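PDB 2ITM: xylulose kinase from Escherichia coli, which catalyses the ATP-dependent phosphorylation of D-xylulose to D-xylulose 5-phosphate, and less efficiently that of 1-deoxy-D-xylulose, working as a homodimer of the FGGY carbohydrate kinase family. Local coordinates for residues Y155-L158 / R159-E163; G242-D245 / A246-M250; G351-H354 / Q355-P358; W402-M405 / L406-S410. All coordinates share one frame; numbering follows the deposited sequence.

Interaction 1 (Y155-L158 / R159-E163); sequences YLRL and RMTGE
The backbone N-H groups of R159 and M160 bond to the carbonyls of Y155 and L156 in the last turns of alpha helix 152-161, and G162 N ends the series on L158 O at 2.7 Å. G162 is the first residue to leave the helix, with a positive phi that glycine accepts most readily. Along one flank Y155 and R159 run side by side. R159 CG lies off-centre against the phenol, 4.2 Å from the centroid of the Y155 ring, and R159 NE makes a weak, bent bond of 3.3 Å to Y155 OH. The guanidinium is turned 67° from the ring plane; its main polar partner is E46, in a salt bridge, and it also makes a cation-pi contact with W49. On another flank L156 CG and M160 CE, both of buried residues, approach to 4.4 Å; these apolar chains pack against helix 45-62 and strand 2-7, with the side chain of L156 about 8 Å from that of D6, a residue thought important for activity. R157 suits a buried place because its guanidinium pairs with D154 and supplies donors to the carbonyls of A165, V228 and A229. Its own carbonyl oxygen is gripped twice by T161. The threonine hydroxyl, set by chi1 (67°) between the backbone N and the carbonyl carbon, turns back so that T161 OG1 donates to R157 O at 2.8 Å from above the carbonyl plane, while T161 N donates to the same oxygen. T161 OG1 also accepts from E163 N, 3.2 Å away with a 157° angle at the hydrogen, forming an ST turn.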
ATOM      1  N   TYR A 155      -3.132  40.322 -18.358  1.00 22.94           N
ATOM      2  CA  TYR A 155      -3.714  40.318 -19.689  1.00 26.55           C
ATOM      3  C   TYR A 155      -5.155  40.780 -19.606  1.00 25.92           C
ATOM      4  O   TYR A 155      -5.604  41.575 -20.403  1.00 20.42           O
ATOM      5  CB  TYR A 155      -3.650  38.947 -20.354  1.00 32.75           C
ATOM      6  CG  TYR A 155      -4.476  38.877 -21.617  1.00 24.64           C
ATOM      7  CD1 TYR A 155      -4.001  39.384 -22.803  1.00 28.17           C
ATOM      8  CD2 TYR A 155      -5.741  38.328 -21.609  1.00 35.83           C
ATOM      9  CE1 TYR A 155      -4.753  39.324 -23.948  1.00 41.07           C
ATOM     10  CE2 TYR A 155      -6.500  38.267 -22.739  1.00 31.56           C
ATOM     11  CZ  TYR A 155      -6.010  38.770 -23.910  1.00 29.69           C
ATOM     12  OH  TYR A 155      -6.773  38.720 -25.039  1.00 38.90           O
ATOM     13  N   LEU A 156      -5.844  40.279 -18.595  1.00 21.58           N
ATOM     14  CA  LEU A 156      -7.164  40.741 -18.235  1.00 31.39           C
ATOM     15  C   LEU A 156      -7.261  42.250 -18.049  1.00 33.74           C
ATOM     16  O   LEU A 156      -8.147  42.882 -18.595  1.00 19.90           O
ATOM     17  CB  LEU A 156      -7.656  40.006 -16.998  1.00 37.28           C
ATOM     18  CG  LEU A 156      -9.136  39.746 -16.897  1.00 49.73           C
ATOM     19  CD1 LEU A 156      -9.718  39.319 -18.222  1.00 42.95           C
ATOM     20  CD2 LEU A 156      -9.391  38.698 -15.847  1.00 38.42           C
ATOM     21  N   ARG A 157      -6.342  42.817 -17.277  1.00 16.93           N
ATOM     22  CA  ARG A 157      -6.266  44.252 -17.121  1.00 13.16           C
ATOM     23  C   ARG A 157      -6.189  44.996 -18.449  1.00 15.49           C
ATOM     24  O   ARG A 157      -6.940  45.915 -18.681  1.00 24.24           O
ATOM     25  CB  ARG A 157      -5.109  44.643 -16.203  1.00 19.31           C
ATOM     26  CG  ARG A 157      -4.929  46.129 -16.027  1.00 18.73           C
ATOM     27  CD  ARG A 157      -3.543  46.556 -15.591  1.00 21.12           C
ATOM     28  NE  ARG A 157      -2.955  45.582 -14.693  1.00 27.75           N
ATOM     29  CZ  ARG A 157      -3.365  45.376 -13.460  1.00 25.66           C
ATOM     30  NH1 ARG A 157      -4.349  46.098 -12.959  1.00 29.25           N
ATOM     31  NH2 ARG A 157      -2.786  44.456 -12.726  1.00 27.53           N
ATOM     32  N   LEU A 158      -5.268  44.586 -19.310  1.00 28.44           N
ATOM     33  CA  LEU A 158      -5.103  45.187 -20.628  1.00 23.44           C
ATOM     34  C   LEU A 158      -6.391  45.169 -21.446  1.00 19.84           C
ATOM     35  O   LEU A 158      -6.781  46.165 -22.019  1.00 25.61           O
ATOM     36  CB  LEU A 158      -3.973  44.507 -21.385  1.00 30.25           C
ATOM     37  CG  LEU A 158      -3.813  44.882 -22.853  1.00 31.96           C
ATOM     38  CD1 LEU A 158      -3.136  46.204 -22.976  1.00 29.07           C
ATOM     39  CD2 LEU A 158      -3.068  43.815 -23.619  1.00 27.82           C
ATOM     40  N   ARG A 159      -7.075  44.037 -21.452  1.00 25.18           N
ATOM     41  CA  ARG A 159      -8.388  43.935 -22.069  1.00 24.49           C
ATOM     42  C   ARG A 159      -9.453  44.848 -21.451  1.00 35.96           C
ATOM     43  O   ARG A 159     -10.338  45.321 -22.143  1.00 27.18           O
ATOM     44  CB  ARG A 159      -8.859  42.487 -22.101  1.00 30.01           C
ATOM     45  CG  ARG A 159      -8.245  41.658 -23.215  1.00 37.87           C
ATOM     46  CD  ARG A 159      -8.635  42.095 -24.611  1.00 24.79           C
ATOM     47  NE  ARG A 159      -9.130  40.987 -25.432  1.00 39.72           N
ATOM     48  CZ  ARG A 159     -10.397  40.673 -25.568  1.00 31.14           C
ATOM     49  NH1 ARG A 159     -11.322  41.370 -24.945  1.00 74.75           N
ATOM     50  NH2 ARG A 159     -10.748  39.650 -26.315  1.00 67.53           N
ATOM     51  N   MET A 160      -9.340  45.103 -20.152  1.00 26.97           N
ATOM     52  CA  MET A 160     -10.265  45.949 -19.445  1.00 21.70           C
ATOM     53  C   MET A 160      -9.923  47.442 -19.484  1.00 25.64           C
ATOM     54  O   MET A 160     -10.807  48.274 -19.411  1.00 29.19           O
ATOM     55  CB  MET A 160     -10.401  45.498 -17.997  1.00 18.63           C
ATOM     56  CG  MET A 160     -11.202  44.244 -17.780  1.00 33.69           C
ATOM     57  SD  MET A 160     -11.513  43.954 -16.039  1.00 36.24           S
ATOM     58  CE  MET A 160      -9.869  43.816 -15.440  1.00 28.56           C
ATOM     59  N   THR A 161      -8.639  47.764 -19.592  1.00 26.03           N
ATOM     60  CA  THR A 161      -8.158  49.129 -19.431  1.00 24.84           C
ATOM     61  C   THR A 161      -7.339  49.681 -20.566  1.00 24.20           C
ATOM     62  O   THR A 161      -7.162  50.877 -20.678  1.00 31.08           O
ATOM     63  CB  THR A 161      -7.358  49.296 -18.142  1.00 27.60           C
ATOM     64  OG1 THR A 161      -6.146  48.545 -18.214  1.00 18.25           O
ATOM     65  CG2 THR A 161      -8.099  48.728 -16.980  1.00 25.22           C
ATOM     66  N   GLY A 162      -6.809  48.792 -21.392  1.00 27.00           N
ATOM     67  CA  GLY A 162      -5.814  49.155 -22.380  1.00 26.22           C
ATOM     68  C   GLY A 162      -4.432  49.500 -21.856  1.00 28.49           C
ATOM     69  O   GLY A 162      -3.609  50.000 -22.602  1.00 27.21           O
ATOM     70  N   GLU A 163      -4.173  49.227 -20.585  1.00 25.89           N
ATOM     71  CA  GLU A 163      -2.871  49.498 -19.997  1.00 25.74           C
ATOM     72  C   GLU A 163      -2.068  48.218 -19.814  1.00 32.36           C
ATOM     73  O   GLU A 163      -2.640  47.148 -19.679  1.00 22.92           O
ATOM     74  CB  GLU A 163      -3.002  50.207 -18.646  1.00 39.12           C
ATOM     75  CG  GLU A 163      -4.070  51.287 -18.563  1.00 40.32           C
ATOM     76  CD  GLU A 163      -3.683  52.521 -19.327  1.00 35.18           C
ATOM     77  OE1 GLU A 163      -2.530  52.597 -19.759  1.00 48.71           O
ATOM     78  OE2 GLU A 163      -4.513  53.395 -19.508  1.00 43.16           O
TER

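Interaction 2 (G242-D245 / A246-M250); sequences GMVD and ANQAM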
ATOM      1  N   GLY A 242      -6.646  39.229   5.966  1.00 37.30           N
ATOM      2  CA  GLY A 242      -6.190  40.237   6.878  1.00 23.39           C
ATOM      3  C   GLY A 242      -4.751  40.013   7.232  1.00 40.68           C
ATOM      4  O   GLY A 242      -4.212  40.542   8.184  1.00 34.01           O
ATOM      5  N   MET A 243      -4.104  39.204   6.415  1.00 32.60           N
ATOM      6  CA  MET A 243      -2.714  38.899   6.610  1.00 34.83           C
ATOM      7  C   MET A 243      -1.822  39.929   5.955  1.00 35.16           C
ATOM      8  O   MET A 243      -1.743  40.013   4.748  1.00 49.55           O
ATOM      9  CB  MET A 243      -2.405  37.486   6.120  1.00 45.32           C
ATOM     10  CG  MET A 243      -1.606  36.649   7.089  1.00 43.76           C
ATOM     11  SD  MET A 243      -2.524  35.544   8.143  1.00 45.44           S
ATOM     12  CE  MET A 243      -3.703  36.633   8.846  1.00 19.52           C
ATOM     13  N   VAL A 244      -1.152  40.719   6.773  1.00 38.52           N
ATOM     14  CA  VAL A 244      -0.892  42.100   6.442  1.00 30.58           C
ATOM     15  C   VAL A 244       0.423  42.632   7.018  1.00 25.48           C
ATOM     16  O   VAL A 244       1.069  43.461   6.406  1.00 29.03           O
ATOM     17  CB  VAL A 244      -2.076  42.977   6.839  1.00 55.94           C
ATOM     18  CG1 VAL A 244      -1.627  44.215   7.555  1.00 52.47           C
ATOM     19  CG2 VAL A 244      -2.942  43.287   5.644  1.00 39.25           C
ATOM     20  N   ASP A 245       0.820  42.142   8.182  1.00 24.31           N
ATOM     21  CA  ASP A 245       2.046  42.602   8.818  1.00 34.46           C
ATOM     22  C   ASP A 245       3.023  41.481   9.158  1.00 30.95           C
ATOM     23  O   ASP A 245       2.642  40.331   9.277  1.00 30.52           O
ATOM     24  CB  ASP A 245       1.734  43.408  10.073  1.00 28.26           C
ATOM     25  CG  ASP A 245       1.186  44.763   9.755  1.00 53.67           C
ATOM     26  OD1 ASP A 245       1.736  45.474   8.920  1.00 35.75           O
ATOM     27  OD2 ASP A 245       0.190  45.213  10.333  1.00 32.31           O
ATOM     28  N   ALA A 246       4.282  41.849   9.337  1.00 29.68           N
ATOM     29  CA  ALA A 246       5.334  40.910   9.668  1.00 31.36           C
ATOM     30  C   ALA A 246       4.932  39.870  10.703  1.00 37.67           C
ATOM     31  O   ALA A 246       4.413  40.197  11.759  1.00 31.92           O
ATOM     32  CB  ALA A 246       6.564  41.636  10.108  1.00 31.50           C
ATOM     33  N   ASN A 247       5.185  38.612  10.366  1.00 31.63           N
ATOM     34  CA  ASN A 247       4.903  37.475  11.226  1.00 33.82           C
ATOM     35  C   ASN A 247       3.437  37.106  11.382  1.00 34.92           C
ATOM     36  O   ASN A 247       3.104  36.251  12.178  1.00 38.75           O
ATOM     37  CB  ASN A 247       5.568  37.637  12.591  1.00 38.53           C
ATOM     38  CG  ASN A 247       7.069  37.813  12.491  1.00 39.16           C
ATOM     39  OD1 ASN A 247       7.775  36.938  12.011  1.00 46.63           O
ATOM     40  ND2 ASN A 247       7.556  38.951  12.936  1.00 36.43           N
ATOM     41  N   GLN A 248       2.561  37.741  10.622  1.00 27.48           N
ATOM     42  CA  GLN A 248       1.246  37.167  10.407  1.00 34.49           C
ATOM     43  C   GLN A 248       1.324  35.973   9.474  1.00 32.75           C
ATOM     44  O   GLN A 248       2.016  36.007   8.476  1.00 32.01           O
ATOM     45  CB  GLN A 248       0.262  38.204   9.874  1.00 43.76           C
ATOM     46  CG  GLN A 248      -0.076  39.306  10.854  1.00 31.73           C
ATOM     47  CD  GLN A 248      -1.096  40.264  10.304  1.00 35.42           C
ATOM     48  OE1 GLN A 248      -0.775  41.213   9.629  1.00 42.35           O
ATOM     49  NE2 GLN A 248      -2.345  40.027  10.628  1.00 38.41           N
ATOM     50  N   ALA A 249       0.618  34.912   9.827  1.00 35.35           N
ATOM     51  CA  ALA A 249       0.691  33.665   9.096  1.00 29.85           C
ATOM     52  C   ALA A 249      -0.653  32.977   9.041  1.00 34.80           C
ATOM     53  O   ALA A 249      -1.406  32.989  10.008  1.00 20.43           O
ATOM     54  CB  ALA A 249       1.715  32.756   9.705  1.00 29.48           C
ATOM     55  N   MET A 250      -0.931  32.369   7.896  1.00 21.86           N
ATOM     56  CA  MET A 250      -2.128  31.580   7.705  1.00 28.50           C
ATOM     57  C   MET A 250      -1.827  30.213   7.121  1.00 25.38           C
ATOM     58  O   MET A 250      -0.937  30.066   6.306  1.00 26.20           O
ATOM     59  CB  MET A 250      -3.140  32.326   6.840  1.00 38.75           C
ATOM     60  CG  MET A 250      -2.743  32.462   5.389  1.00 53.14           C
ATOM     61  SD  MET A 250      -3.723  33.612   4.416  1.00 49.35           S
ATOM     62  CE  MET A 250      -5.062  32.569   3.954  1.00 35.53           C
TER
HETATM   63  O   HOH W   1       4.969  44.845   9.766  1.00 33.15           O
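Q248 CB packs 3.7 Å from M243 CG, the first meeting along a glutamine side chain that reaches back over the loop. Its CG, beside the backbone N (chi1 -67°), passes 3.3 Å from D245 O, and the extended chain then carries the amide to the backbone of 242-245. There Q248 OE1 accepts from V244 N at 2.9 Å, the donor standing 66° above the amide carbonyl plane; D245 N is also modelled as a donor to OE1, but so close that its exact place is doubtful. Q248 NE2, at the other corner, gives a weak bond of 3.1 Å to G242 O. A glutamine suits this place because its amide offers both an acceptor and a donor to main-chain groups. The backbone beneath is a type II beta turn from D245 to Q248, closed by Q248 N to D245 O at 2.9 Å (161° at the hydrogen), with N247 taking the positive phi of its third position. It follows a Schellman motif in which G242 ends helix 233-241, and it leads into strand 249-253. M243 SD reaches past the glutamine to M250 CB, 3.5 Å away, and the two methionines also touch A238 and T391. D245 OD1 is held by a salt bridge to R284, while a water that accepts from A246 N at 3.1 Å donates only weakly to that oxygen.

Interaction 3 (G351-H354 / Q355-P358); sequences GLTH and QHGP
H356 brings its imidazole back against strand 345-353, where H356 NE2 gives a weak bond of 3.4 Å to G351 O. L352 CA meets the edge of the ring at H356 CD2, also 3.4 Å away, whereas T353 OG1 lies over one face. Histidine suits the spot because a flat ring can lie edge-on to the strand while its NE2-H is offered to a strand carbonyl. Replacing H356 by alanine would remove the imidazole, and is likely to cost G351 O its weak ring donor and open a gap beside L352 and T353. The second pair is more exposed: Q355 CG sits over the face of the H354 imidazole, 3.7 Å from the centroid of that ring, and the amide of Q355 is turned only 22° from the ring plane. H354 adopts a first torsion of 71°, CG lying between the backbone N and the carbonyl carbon, and this sets the ring alongside Q355. Both pairs are positioned by a type I beta turn from T353 to H356, in which H356 N donates to T353 O at 3.0 Å from above the carbonyl plane. Beyond the turn, G357 is the N-cap of helix 358-381, its N bonded to E360. Before the turn, L352 and T353 pair antiparallel with a strand of the second subunit, so the sheet continues through the dimer interface, and H356 packs against V327 of its own chain and against L304 of the second subunit.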
ATOM      1  N   GLY A 351       3.386  -0.295   8.620  1.00 29.71           N
ATOM      2  CA  GLY A 351       3.439  -0.977   9.910  1.00 22.38           C
ATOM      3  C   GLY A 351       2.118  -1.536  10.367  1.00 31.58           C
ATOM      4  O   GLY A 351       1.826  -1.522  11.547  1.00 37.34           O
ATOM      5  N   LEU A 352       1.302  -2.013   9.454  1.00 24.26           N
ATOM      6  CA  LEU A 352       0.014  -2.574   9.769  1.00 27.17           C
ATOM      7  C   LEU A 352       0.109  -3.995  10.310  1.00 37.48           C
ATOM      8  O   LEU A 352       0.841  -4.800   9.798  1.00 26.28           O
ATOM      9  CB  LEU A 352      -0.898  -2.557   8.546  1.00 26.24           C
ATOM     10  CG  LEU A 352      -0.977  -1.300   7.670  1.00 43.55           C
ATOM     11  CD1 LEU A 352      -1.202  -1.664   6.247  1.00 30.80           C
ATOM     12  CD2 LEU A 352      -2.053  -0.359   8.145  1.00 31.90           C
ATOM     13  N   THR A 353      -0.662  -4.272  11.359  1.00 38.28           N
ATOM     14  CA  THR A 353      -0.711  -5.582  11.999  1.00 33.20           C
ATOM     15  C   THR A 353      -2.138  -6.035  12.248  1.00 35.38           C
ATOM     16  O   THR A 353      -3.075  -5.293  12.028  1.00 35.06           O
ATOM     17  CB  THR A 353       0.017  -5.555  13.336  1.00 37.62           C
ATOM     18  OG1 THR A 353      -0.723  -4.764  14.264  1.00 35.77           O
ATOM     19  CG2 THR A 353       1.320  -4.828  13.224  1.00 40.80           C
ATOM     20  N   HIS A 354      -2.277  -7.263  12.731  1.00 38.62           N
ATOM     21  CA  HIS A 354      -3.558  -7.826  13.135  1.00 44.82           C
ATOM     22  C   HIS A 354      -4.387  -6.898  14.017  1.00 43.68           C
ATOM     23  O   HIS A 354      -5.604  -7.052  14.109  1.00 44.91           O
ATOM     24  CB  HIS A 354      -3.344  -9.163  13.840  1.00 49.78           C
ATOM     25  CG  HIS A 354      -2.722  -9.040  15.199  1.00 68.45           C
ATOM     26  ND1 HIS A 354      -1.385  -8.765  15.383  1.00 57.21           N
ATOM     27  CD2 HIS A 354      -3.255  -9.147  16.438  1.00 69.66           C
ATOM     28  CE1 HIS A 354      -1.120  -8.714  16.673  1.00 61.14           C
ATOM     29  NE2 HIS A 354      -2.236  -8.945  17.336  1.00 60.53           N
ATOM     30  N   GLN A 355      -3.724  -5.948  14.650  1.00 40.09           N
ATOM     31  CA  GLN A 355      -4.319  -5.147  15.700  1.00 39.45           C
ATOM     32  C   GLN A 355      -5.164  -4.025  15.110  1.00 47.30           C
ATOM     33  O   GLN A 355      -5.887  -3.345  15.822  1.00 38.06           O
ATOM     34  CB  GLN A 355      -3.219  -4.537  16.550  1.00 36.41           C
ATOM     35  CG  GLN A 355      -2.518  -5.502  17.454  1.00 62.35           C
ATOM     36  CD  GLN A 355      -2.001  -4.834  18.704  1.00 72.82           C
ATOM     37  OE1 GLN A 355      -0.836  -4.458  18.773  1.00 55.87           O
ATOM     38  NE2 GLN A 355      -2.868  -4.678  19.691  1.00 59.34           N
ATOM     39  N   HIS A 356      -5.041  -3.831  13.803  1.00 36.00           N
ATOM     40  CA  HIS A 356      -5.461  -2.593  13.179  1.00 37.63           C
ATOM     41  C   HIS A 356      -6.787  -2.765  12.437  1.00 30.75           C
ATOM     42  O   HIS A 356      -6.927  -3.638  11.603  1.00 45.54           O
ATOM     43  CB  HIS A 356      -4.394  -2.062  12.224  1.00 44.29           C
ATOM     44  CG  HIS A 356      -3.097  -1.728  12.886  1.00 30.95           C
ATOM     45  ND1 HIS A 356      -3.024  -0.993  14.046  1.00 32.35           N
ATOM     46  CD2 HIS A 356      -1.823  -2.020  12.546  1.00 16.18           C
ATOM     47  CE1 HIS A 356      -1.760  -0.854  14.396  1.00 31.38           C
ATOM     48  NE2 HIS A 356      -1.012  -1.466  13.500  1.00 40.59           N
ATOM     49  N   GLY A 357      -7.739  -1.905  12.751  1.00 41.07           N
ATOM     50  CA  GLY A 357      -8.903  -1.670  11.900  1.00 38.75           C
ATOM     51  C   GLY A 357      -9.084  -0.209  11.550  1.00 47.65           C
ATOM     52  O   GLY A 357      -8.192   0.593  11.755  1.00 40.21           O
ATOM     53  N   PRO A 358     -10.260   0.127  11.034  1.00 46.46           N
ATOM     54  CA  PRO A 358     -10.521   1.442  10.457  1.00 33.98           C
ATOM     55  C   PRO A 358     -10.358   2.588  11.442  1.00 34.20           C
ATOM     56  O   PRO A 358      -9.992   3.672  11.045  1.00 28.02           O
ATOM     57  CB  PRO A 358     -11.971   1.336  10.024  1.00 37.14           C
ATOM     58  CG  PRO A 358     -12.176  -0.082   9.792  1.00 30.14           C
ATOM     59  CD  PRO A 358     -11.381  -0.795  10.812  1.00 35.05           C
TER

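Interaction 4 (W402-M405 / L406-S410); sequences WRQM and LADIS
L406 begins the run by donating its backbone N to W402 O at 2.7 Å and laying its side chain across the indole. L406 CD1 is placed over the face of the five-membered ring, though too near for its exact spacing to be trusted; L406 CD2 lies 3.9 Å from W402 CZ3 on the six-membered ring. A chi1 of -168° swings the indole away from the W402 backbone N and along the helix toward L406, and its N-H is satisfied by the carbonyl of L366. A leucine in place of W402 would probably leave L366 O without that donor and open a gap beside L406, where helices 358-381 and 294-304 meet the indole. A407, bonded through its N to R403 O at 3.0 Å, is small enough to sit close against L414 of strand 414-417. At D408 the backbone N meets Q404 O at 2.8 Å, while the carboxylate forms a salt bridge to R461, in the first turn of helix 459-479, and accepts from the N of D458, just before that helix. I409 N donates almost straight to M405 O (169° at the hydrogen), and I409 CD1 packs 3.9 Å from M405 CG, both side chains touching Y465. S410 finishes the turn: S410 OG (2.9 Å) and S410 N grip L406 O from opposite faces of its plane. This buried contact is regular i to i+4 packing on the helix of a beta-alpha-beta unit, strand 390-393, helix 400-410, strand 414-417.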
ATOM      1  N   TRP A 402      -9.394  17.937  15.382  1.00 39.91           N
ATOM      2  CA  TRP A 402      -8.196  17.902  14.599  1.00 39.09           C
ATOM      3  C   TRP A 402      -7.382  19.160  14.745  1.00 30.03           C
ATOM      4  O   TRP A 402      -6.181  19.125  14.835  1.00 33.99           O
ATOM      5  CB  TRP A 402      -8.489  17.628  13.135  1.00 45.54           C
ATOM      6  CG  TRP A 402      -7.249  17.316  12.367  1.00 49.37           C
ATOM      7  CD1 TRP A 402      -6.317  16.370  12.667  1.00 53.33           C
ATOM      8  CD2 TRP A 402      -6.786  17.965  11.193  1.00 59.21           C
ATOM      9  NE1 TRP A 402      -5.304  16.385  11.748  1.00 34.64           N
ATOM     10  CE2 TRP A 402      -5.566  17.358  10.828  1.00 65.51           C
ATOM     11  CE3 TRP A 402      -7.274  19.000  10.403  1.00 39.17           C
ATOM     12  CZ2 TRP A 402      -4.847  17.750   9.717  1.00 39.71           C
ATOM     13  CZ3 TRP A 402      -6.559  19.379   9.309  1.00 62.64           C
ATOM     14  CH2 TRP A 402      -5.356  18.759   8.972  1.00 48.84           C
ATOM     15  N   ARG A 403      -8.077  20.283  14.807  1.00 39.62           N
ATOM     16  CA  ARG A 403      -7.449  21.563  15.049  1.00 31.85           C
ATOM     17  C   ARG A 403      -6.604  21.524  16.309  1.00 40.45           C
ATOM     18  O   ARG A 403      -5.503  22.063  16.345  1.00 32.51           O
ATOM     19  CB  ARG A 403      -8.503  22.662  15.161  1.00 41.97           C
ATOM     20  CG  ARG A 403      -9.132  23.104  13.838  1.00 56.53           C
ATOM     21  CD  ARG A 403      -9.751  24.477  13.885  1.00 29.13           C
ATOM     22  NE  ARG A 403     -10.771  24.553  14.920  1.00 36.42           N
ATOM     23  CZ  ARG A 403     -12.023  24.159  14.775  1.00 31.30           C
ATOM     24  NH1 ARG A 403     -12.441  23.654  13.635  1.00 40.70           N
ATOM     25  NH2 ARG A 403     -12.867  24.264  15.784  1.00 43.47           N
ATOM     26  N   GLN A 404      -7.131  20.892  17.348  1.00 32.71           N
ATOM     27  CA  GLN A 404      -6.410  20.745  18.595  1.00 29.50           C
ATOM     28  C   GLN A 404      -5.240  19.795  18.484  1.00 19.01           C
ATOM     29  O   GLN A 404      -4.181  20.057  19.012  1.00 38.19           O
ATOM     30  CB  GLN A 404      -7.331  20.249  19.688  1.00 26.45           C
ATOM     31  CG  GLN A 404      -6.663  20.203  21.026  1.00 45.56           C
ATOM     32  CD  GLN A 404      -6.302  21.567  21.519  1.00 38.05           C
ATOM     33  OE1 GLN A 404      -5.195  21.789  21.985  1.00 43.54           O
ATOM     34  NE2 GLN A 404      -7.240  22.491  21.421  1.00 33.67           N
ATOM     35  N   MET A 405      -5.465  18.675  17.816  1.00 28.11           N
ATOM     36  CA  MET A 405      -4.406  17.753  17.510  1.00 30.66           C
ATOM     37  C   MET A 405      -3.298  18.467  16.794  1.00 34.66           C
ATOM     38  O   MET A 405      -2.127  18.252  17.090  1.00 31.16           O
ATOM     39  CB  MET A 405      -4.907  16.583  16.679  1.00 35.27           C
ATOM     40  CG  MET A 405      -3.792  15.657  16.226  1.00 33.71           C
ATOM     41  SD  MET A 405      -4.292  14.311  15.174  1.00 33.23           S
ATOM     42  CE  MET A 405      -5.149  13.327  16.346  1.00 31.09           C
ATOM     43  N   LEU A 406      -3.655  19.323  15.842  1.00 28.52           N
ATOM     44  CA  LEU A 406      -2.679  20.110  15.101  1.00 13.61           C
ATOM     45  C   LEU A 406      -1.896  21.047  15.998  1.00 20.42           C
ATOM     46  O   LEU A 406      -0.720  21.271  15.790  1.00 25.04           O
ATOM     47  CB  LEU A 406      -3.362  20.931  14.022  1.00 35.71           C
ATOM     48  CG  LEU A 406      -3.224  20.494  12.574  1.00 34.87           C
ATOM     49  CD1 LEU A 406      -3.456  19.028  12.451  1.00 42.82           C
ATOM     50  CD2 LEU A 406      -4.173  21.257  11.698  1.00 29.66           C
ATOM     51  N   ALA A 407      -2.573  21.594  16.988  1.00 19.11           N
ATOM     52  CA  ALA A 407      -1.929  22.451  17.948  1.00 32.33           C
ATOM     53  C   ALA A 407      -1.012  21.684  18.894  1.00 26.72           C
ATOM     54  O   ALA A 407       0.067  22.140  19.227  1.00 33.40           O
ATOM     55  CB  ALA A 407      -2.964  23.217  18.711  1.00 29.10           C
ATOM     56  N   ASP A 408      -1.456  20.507  19.305  1.00 38.08           N
ATOM     57  CA  ASP A 408      -0.704  19.664  20.214  1.00 21.86           C
ATOM     58  C   ASP A 408       0.577  19.191  19.574  1.00 31.24           C
ATOM     59  O   ASP A 408       1.643  19.250  20.163  1.00 30.32           O
ATOM     60  CB  ASP A 408      -1.555  18.468  20.622  1.00 29.99           C
ATOM     61  CG  ASP A 408      -2.760  18.851  21.474  1.00 31.81           C
ATOM     62  OD1 ASP A 408      -2.771  19.946  22.058  1.00 23.47           O
ATOM     63  OD2 ASP A 408      -3.725  18.090  21.618  1.00 24.59           O
ATOM     64  N   ILE A 409       0.448  18.724  18.340  1.00 32.74           N
ATOM     65  CA  ILE A 409       1.559  18.282  17.517  1.00 21.78           C
ATOM     66  C   ILE A 409       2.552  19.390  17.239  1.00 27.43           C
ATOM     67  O   ILE A 409       3.741  19.197  17.375  1.00 32.11           O
ATOM     68  CB  ILE A 409       1.034  17.702  16.195  1.00 18.99           C
ATOM     69  CG1 ILE A 409       0.460  16.315  16.417  1.00 29.33           C
ATOM     70  CG2 ILE A 409       2.120  17.646  15.168  1.00 27.13           C
ATOM     71  CD1 ILE A 409      -0.077  15.697  15.204  1.00 23.71           C
ATOM     72  N   SER A 410       2.056  20.549  16.840  1.00 25.31           N
ATOM     73  CA  SER A 410       2.893  21.583  16.273  1.00 20.11           C
ATOM     74  C   SER A 410       3.523  22.505  17.298  1.00 27.55           C
ATOM     75  O   SER A 410       4.529  23.136  17.024  1.00 31.23           O
ATOM     76  CB  SER A 410       2.117  22.402  15.253  1.00 35.87           C
ATOM     77  OG  SER A 410       1.284  23.341  15.874  1.00 32.44           O
TER

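Interactions 1 and 4 are both side-chain packing along alpha helices, one in the N-terminal and one in the C-terminal FGGY domain, with centres 45 Å apart on opposite sides of the chain's centre. Interaction 4 is almost wholly buried and largely apolar, whereas interaction 1 mixes buried residues with an exposed helix end and leans on arginines. Interactions 2 and 3 are beta turns instead, where a glutamine amide and an imidazole reach back to main-chain groups. Interaction 2 leads into strand 249-253, neighbour in the sheet to strand 390-393 of the unit that contains interaction 4; the nearest atoms of interactions 2 and 4 are about 10 Å apart. Interaction 3 is the peripheral one among them, and alone touches the second subunit.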